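Long-range contact in QdtA (PDB 4ZU5), which belongs to the cupin superfamily, with a WxcM-like beta-sandwich domain that binds thymidine in the crystal: residues A[57-71]-A[97-111]. Sequence-based numbering, arbitrary orientation.
Sequences HQVLICLNGSVKIRL and REMFDFTEGCVLLVL
Strand 58-64 pairs antiparallel with strand 107-111 in one sheet, and strand 67-71 with strand 97-100 in the other; each segment crosses between the sheets, so the two pair in both, each pair of axes about 4.6 Å apart. On the outer face of the second pair, the guanidinium of Arg70 lies flat on the Phe100 ring, centres 4.3 Å apart and planes at 7°. Lys68 CB sits over the opposite face, 3.8 Å from the ring centroid, an aliphatic CH-pi contact. Arg70 folds back at chi3 (-56°), which also brings NH1 to 2.9 Å from Glu98 OE1 in a salt bridge. Lys68 NZ donates to Asp101 OD2 at 2.8 Å, on the anti lone pair of that oxygen.

Between the sheets, Val67 CG2 points at the middle of the Phe102 ring, 3.5 Å from its centroid. Leu108 CD1 touches both Val67 CG1 and Leu60 CB, and Leu60 CG rests on Val110 CG2. Arg97 NH1 spans the sandwich to Gln58 OE1 (3.0 Å), a bent bond at 136°; its NH2 is held by Val95 O, and Gln58 NE2 by Tyr37 OH. At the turns, Asn64 ND2 meets Gly105 O from above the carbonyl plane.

The Arg70-Phe100 face is thus tied by charge, whereas the Ile61-Leu109 face is apolar and meets Tyr38 of the second subunit. The buried Arg97-Gln58 hydrogen bond, whose Gln58 side chain lies about 7 Å from a bound thymidine, links the two sheets of the cupin barrel.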
loop_
_atom_site.group_PDB
_atom_site.type_symbol
_atom_site.label_atom_id
_atom_site.label_comp_id
_atom_site.label_asym_id
_atom_site.label_seq_id
_atom_site.Cartn_x
_atom_site.Cartn_y
_atom_site.Cartn_z
ATOM N N HIS A 57 12.699 8.604 3.885
ATOM C CA HIS A 57 11.852 9.328 2.944
ATOM C C HIS A 57 10.613 8.450 2.883
ATOM O O HIS A 57 10.721 7.229 2.965
ATOM C CB HIS A 57 12.541 9.491 1.577
ATOM C CG HIS A 57 13.777 10.336 1.611
ATOM N ND1 HIS A 57 13.819 11.645 1.176
ATOM C CD2 HIS A 57 15.044 10.025 1.970
ATOM C CE1 HIS A 57 15.036 12.136 1.376
ATOM N NE2 HIS A 57 15.790 11.171 1.872
ATOM N N GLN A 58 9.447 9.087 2.845
ATOM C CA GLN A 58 8.170 8.415 2.891
ATOM C C GLN A 58 7.226 9.099 1.938
ATOM O O GLN A 58 7.374 10.302 1.666
ATOM C CB GLN A 58 7.589 8.640 4.289
ATOM C CG GLN A 58 8.313 7.885 5.376
ATOM C CD GLN A 58 7.473 7.856 6.654
ATOM O OE1 GLN A 58 6.773 8.805 6.986
ATOM N NE2 GLN A 58 7.502 6.735 7.336
ATOM N N VAL A 59 6.215 8.357 1.511
ATOM C CA VAL A 59 5.064 8.889 0.819
ATOM C C VAL A 59 3.834 8.365 1.514
ATOM O O VAL A 59 3.665 7.180 1.662
ATOM C CB VAL A 59 5.093 8.475 -0.650
ATOM C CG1 VAL A 59 3.813 8.812 -1.386
ATOM C CG2 VAL A 59 6.263 9.179 -1.353
ATOM N N LEU A 60 2.942 9.271 1.862
ATOM C CA LEU A 60 1.686 8.910 2.503
ATOM C C LEU A 60 0.550 8.996 1.496
ATOM O O LEU A 60 0.459 9.952 0.708
ATOM C CB LEU A 60 1.388 9.868 3.672
ATOM C CG LEU A 60 2.077 9.657 5.022
ATOM C CD1 LEU A 60 3.598 9.555 4.901
ATOM C CD2 LEU A 60 1.747 10.753 6.024
ATOM N N ILE A 61 -0.372 8.052 1.548
ATOM C CA ILE A 61 -1.515 8.047 0.609
ATOM C C ILE A 61 -2.766 7.568 1.317
ATOM O O ILE A 61 -2.745 6.540 2.001
ATOM C CB ILE A 61 -1.277 7.079 -0.602
ATOM C CG1 ILE A 61 0.139 7.228 -1.143
ATOM C CG2 ILE A 61 -2.313 7.272 -1.711
ATOM C CD1 ILE A 61 0.717 5.945 -1.685
ATOM N N CYS A 62 -3.859 8.299 1.137
ATOM C CA CYS A 62 -5.132 7.925 1.766
ATOM C C CYS A 62 -5.994 7.216 0.752
ATOM O O CYS A 62 -6.334 7.802 -0.286
ATOM C CB CYS A 62 -5.817 9.165 2.297
ATOM S SG CYS A 62 -7.456 8.694 2.902
ATOM N N LEU A 63 -6.159 5.895 0.926
ATOM C CA LEU A 63 -6.696 5.004 -0.096
ATOM C C LEU A 63 -8.228 4.954 -0.013
ATOM O O LEU A 63 -8.880 4.519 -0.941
ATOM C CB LEU A 63 -6.125 3.575 0.052
ATOM C CG LEU A 63 -4.598 3.517 -0.136
ATOM C CD1 LEU A 63 -4.131 2.075 -0.259
ATOM C CD2 LEU A 63 -4.160 4.275 -1.365
ATOM N N ASN A 64 -8.767 5.440 1.097
ATOM C CA ASN A 64 -10.212 5.460 1.298
ATOM C C ASN A 64 -10.501 6.461 2.420
ATOM O O ASN A 64 -9.726 6.601 3.385
ATOM C CB ASN A 64 -10.734 4.105 1.739
ATOM C CG ASN A 64 -12.247 4.053 1.699
ATOM O OD1 ASN A 64 -12.894 4.367 0.684
ATOM N ND2 ASN A 64 -12.815 3.685 2.823
ATOM N N GLY A 65 -11.573 7.216 2.230
ATOM C CA GLY A 65 -11.940 8.254 3.187
ATOM C C GLY A 65 -11.009 9.450 3.117
ATOM O O GLY A 65 -10.554 9.829 2.039
ATOM N N SER A 66 -10.783 10.040 4.282
ATOM C CA SER A 66 -9.984 11.231 4.420
ATOM C C SER A 66 -9.287 11.277 5.765
ATOM O O SER A 66 -9.741 10.670 6.754
ATOM C CB SER A 66 -10.920 12.440 4.231
ATOM O OG SER A 66 -10.685 13.334 5.293
ATOM N N VAL A 67 -8.129 11.960 5.801
ATOM C CA VAL A 67 -7.301 12.104 6.968
ATOM C C VAL A 67 -6.480 13.385 6.769
ATOM O O VAL A 67 -6.127 13.751 5.644
ATOM C CB VAL A 67 -6.346 10.908 7.220
ATOM C CG1 VAL A 67 -5.441 10.674 6.004
ATOM C CG2 VAL A 67 -5.504 11.098 8.466
ATOM N N LYS A 68 -6.203 14.036 7.879
ATOM C CA LYS A 68 -5.461 15.283 7.903
ATOM C C LYS A 68 -4.075 15.085 8.466
ATOM O O LYS A 68 -3.852 14.462 9.532
ATOM C CB LYS A 68 -6.268 16.329 8.716
ATOM C CG LYS A 68 -7.453 16.920 7.959
ATOM C CD LYS A 68 -8.210 17.918 8.824
ATOM C CE LYS A 68 -9.545 18.269 8.215
ATOM N NZ LYS A 68 -10.492 17.160 8.464
ATOM N N ILE A 69 -3.090 15.627 7.740
ATOM C CA ILE A 69 -1.719 15.482 8.138
ATOM C C ILE A 69 -1.229 16.856 8.537
ATOM O O ILE A 69 -1.245 17.782 7.717
ATOM C CB ILE A 69 -0.779 15.026 6.997
ATOM C CG1 ILE A 69 -1.340 13.866 6.202
ATOM C CG2 ILE A 69 0.593 14.742 7.565
ATOM C CD1 ILE A 69 -1.832 12.710 7.034
ATOM N N ARG A 70 -0.828 16.976 9.790
ATOM C CA ARG A 70 -0.216 18.221 10.277
ATOM C C ARG A 70 1.285 18.074 10.123
ATOM O O ARG A 70 1.891 17.214 10.738
ATOM C CB ARG A 70 -0.599 18.476 11.743
ATOM C CG ARG A 70 0.158 19.596 12.455
ATOM C CD ARG A 70 -0.293 19.804 13.925
ATOM N NE ARG A 70 -1.728 20.062 14.049
ATOM C CZ ARG A 70 -2.626 19.209 14.532
ATOM N NH1 ARG A 70 -2.291 18.007 14.971
ATOM N NH2 ARG A 70 -3.893 19.538 14.521
ATOM N N LEU A 71 1.873 18.920 9.280
ATOM C CA LEU A 71 3.282 18.938 9.021
ATOM C C LEU A 71 3.868 20.172 9.679
ATOM O O LEU A 71 3.331 21.277 9.553
ATOM C CB LEU A 71 3.572 19.036 7.520
ATOM C CG LEU A 71 2.831 17.980 6.704
ATOM C CD1 LEU A 71 2.739 18.383 5.237
ATOM C CD2 LEU A 71 3.566 16.683 6.878
ATOM N N ARG A 97 5.517 15.243 11.981
ATOM C CA ARG A 97 4.132 15.097 11.586
ATOM C C ARG A 97 3.226 14.434 12.594
ATOM O O ARG A 97 3.666 13.647 13.430
ATOM C CB ARG A 97 4.001 14.441 10.217
ATOM C CG ARG A 97 3.945 12.940 10.226
ATOM C CD ARG A 97 5.191 12.396 10.881
ATOM N NE ARG A 97 6.450 12.867 10.296
ATOM C CZ ARG A 97 7.088 12.247 9.307
ATOM N NH1 ARG A 97 6.549 11.161 8.767
ATOM N NH2 ARG A 97 8.269 12.696 8.891
ATOM N N GLU A 98 1.965 14.824 12.484
ATOM C CA GLU A 98 0.825 14.246 13.222
ATOM C C GLU A 98 -0.332 14.035 12.256
ATOM O O GLU A 98 -0.476 14.722 11.240
ATOM C CB GLU A 98 0.432 15.225 14.340
ATOM C CG GLU A 98 1.559 15.497 15.318
ATOM C CD GLU A 98 1.362 16.739 16.159
ATOM O OE1 GLU A 98 0.250 17.280 16.099
ATOM O OE2 GLU A 98 2.321 17.125 16.847
ATOM N N MET A 99 -1.171 13.052 12.543
ATOM C CA MET A 99 -2.270 12.740 11.681
ATOM C C MET A 99 -3.564 12.677 12.492
ATOM O O MET A 99 -3.564 12.157 13.600
ATOM C CB MET A 99 -2.036 11.373 11.037
ATOM C CG MET A 99 -0.791 11.259 10.163
ATOM S SD MET A 99 0.630 10.679 11.054
ATOM C CE MET A 99 0.365 8.923 10.830
ATOM N N PHE A 100 -4.643 13.180 11.929
ATOM C CA PHE A 100 -5.889 13.343 12.697
ATOM C C PHE A 100 -7.113 13.465 11.806
ATOM O O PHE A 100 -6.999 13.539 10.574
ATOM C CB PHE A 100 -5.716 14.521 13.677
ATOM C CG PHE A 100 -5.699 15.865 13.003
ATOM C CD1 PHE A 100 -6.866 16.608 12.871
ATOM C CD2 PHE A 100 -4.532 16.368 12.472
ATOM C CE1 PHE A 100 -6.875 17.848 12.252
ATOM C CE2 PHE A 100 -4.528 17.604 11.846
ATOM C CZ PHE A 100 -5.701 18.325 11.700
ATOM N N ASP A 101 -8.310 13.462 12.402
ATOM C CA ASP A 101 -9.532 13.436 11.630
ATOM C C ASP A 101 -9.581 12.302 10.619
ATOM O O ASP A 101 -9.947 12.501 9.458
ATOM C CB ASP A 101 -9.756 14.742 10.871
ATOM C CG ASP A 101 -10.264 15.902 11.788
ATOM O OD1 ASP A 101 -10.341 15.773 13.020
ATOM O OD2 ASP A 101 -10.450 16.989 11.230
ATOM N N PHE A 102 -9.182 11.114 11.057
ATOM C CA PHE A 102 -9.409 9.945 10.243
ATOM C C PHE A 102 -10.917 9.716 10.144
ATOM O O PHE A 102 -11.567 9.584 11.173
ATOM C CB PHE A 102 -8.771 8.747 10.938
ATOM C CG PHE A 102 -7.285 8.698 10.882
ATOM C CD1 PHE A 102 -6.506 9.388 11.788
ATOM C CD2 PHE A 102 -6.644 7.847 9.966
ATOM C CE1 PHE A 102 -5.115 9.266 11.782
ATOM C CE2 PHE A 102 -5.262 7.741 9.931
ATOM C CZ PHE A 102 -4.488 8.442 10.853
ATOM N N THR A 103 -11.470 9.694 8.940
ATOM C CA THR A 103 -12.859 9.314 8.761
ATOM C C THR A 103 -13.118 7.820 8.950
ATOM O O THR A 103 -12.187 7.004 9.071
ATOM C CB THR A 103 -13.398 9.759 7.404
ATOM O OG1 THR A 103 -12.789 9.016 6.343
ATOM C CG2 THR A 103 -13.170 11.235 7.197
ATOM N N GLU A 104 -14.398 7.470 9.050
ATOM C CA GLU A 104 -14.812 6.079 9.252
ATOM C C GLU A 104 -14.462 5.361 7.964
ATOM O O GLU A 104 -14.762 5.864 6.891
ATOM C CB GLU A 104 -16.329 5.988 9.512
ATOM C CG GLU A 104 -16.948 4.587 9.487
ATOM C CD GLU A 104 -16.534 3.738 10.674
ATOM O OE1 GLU A 104 -16.012 4.238 11.686
ATOM O OE2 GLU A 104 -16.761 2.525 10.619
ATOM N N GLY A 105 -13.750 4.239 8.071
ATOM C CA GLY A 105 -13.306 3.487 6.886
ATOM C C GLY A 105 -11.962 3.976 6.327
ATOM O O GLY A 105 -11.471 3.430 5.354
ATOM N N CYS A 106 -11.342 4.987 6.935
ATOM C CA CYS A 106 -10.096 5.543 6.369
ATOM C C CYS A 106 -8.983 4.503 6.338
ATOM O O CYS A 106 -8.810 3.726 7.275
ATOM C CB CYS A 106 -9.611 6.707 7.202
ATOM S SG CYS A 106 -8.189 7.607 6.514
ATOM N N VAL A 107 -8.152 4.592 5.312
ATOM C CA VAL A 107 -6.990 3.732 5.171
ATOM C C VAL A 107 -5.845 4.632 4.731
ATOM O O VAL A 107 -5.962 5.260 3.677
ATOM C CB VAL A 107 -7.161 2.745 4.015
ATOM C CG1 VAL A 107 -5.866 2.034 3.764
ATOM C CG2 VAL A 107 -8.287 1.753 4.257
ATOM N N LEU A 108 -4.819 4.718 5.546
ATOM C CA LEU A 108 -3.612 5.513 5.225
ATOM C C LEU A 108 -2.473 4.510 4.933
ATOM O O LEU A 108 -2.124 3.716 5.818
ATOM C CB LEU A 108 -3.245 6.301 6.460
ATOM C CG LEU A 108 -2.041 7.256 6.320
ATOM C CD1 LEU A 108 -2.144 8.109 5.066
ATOM C CD2 LEU A 108 -1.763 8.113 7.550
ATOM N N LEU A 109 -1.886 4.600 3.739
ATOM C CA LEU A 109 -0.782 3.759 3.322
ATOM C C LEU A 109 0.487 4.599 3.350
ATOM O O LEU A 109 0.473 5.751 2.921
ATOM C CB LEU A 109 -1.015 3.293 1.895
ATOM C CG LEU A 109 0.138 2.545 1.251
ATOM C CD1 LEU A 109 0.263 1.205 1.977
ATOM C CD2 LEU A 109 -0.172 2.310 -0.217
ATOM N N VAL A 110 1.569 4.019 3.837
ATOM C CA VAL A 110 2.840 4.705 3.824
ATOM C C VAL A 110 3.839 3.814 3.101
ATOM O O VAL A 110 3.949 2.652 3.406
ATOM C CB VAL A 110 3.314 4.983 5.260
ATOM C CG1 VAL A 110 4.682 5.684 5.296
ATOM C CG2 VAL A 110 2.216 5.774 6.008
ATOM N N LEU A 111 4.548 4.383 2.134
ATOM C CA LEU A 111 5.681 3.759 1.494
ATOM C C LEU A 111 6.964 4.396 2.038
ATOM O O LEU A 111 7.025 5.595 2.194
ATOM C CB LEU A 111 5.643 3.997 -0.011
ATOM C CG LEU A 111 4.281 3.819 -0.673
ATOM C CD1 LEU A 111 4.308 4.207 -2.153
ATOM C CD2 LEU A 111 3.709 2.444 -0.459
HETATM O O HOH W 1 -10.391 14.182 7.568
#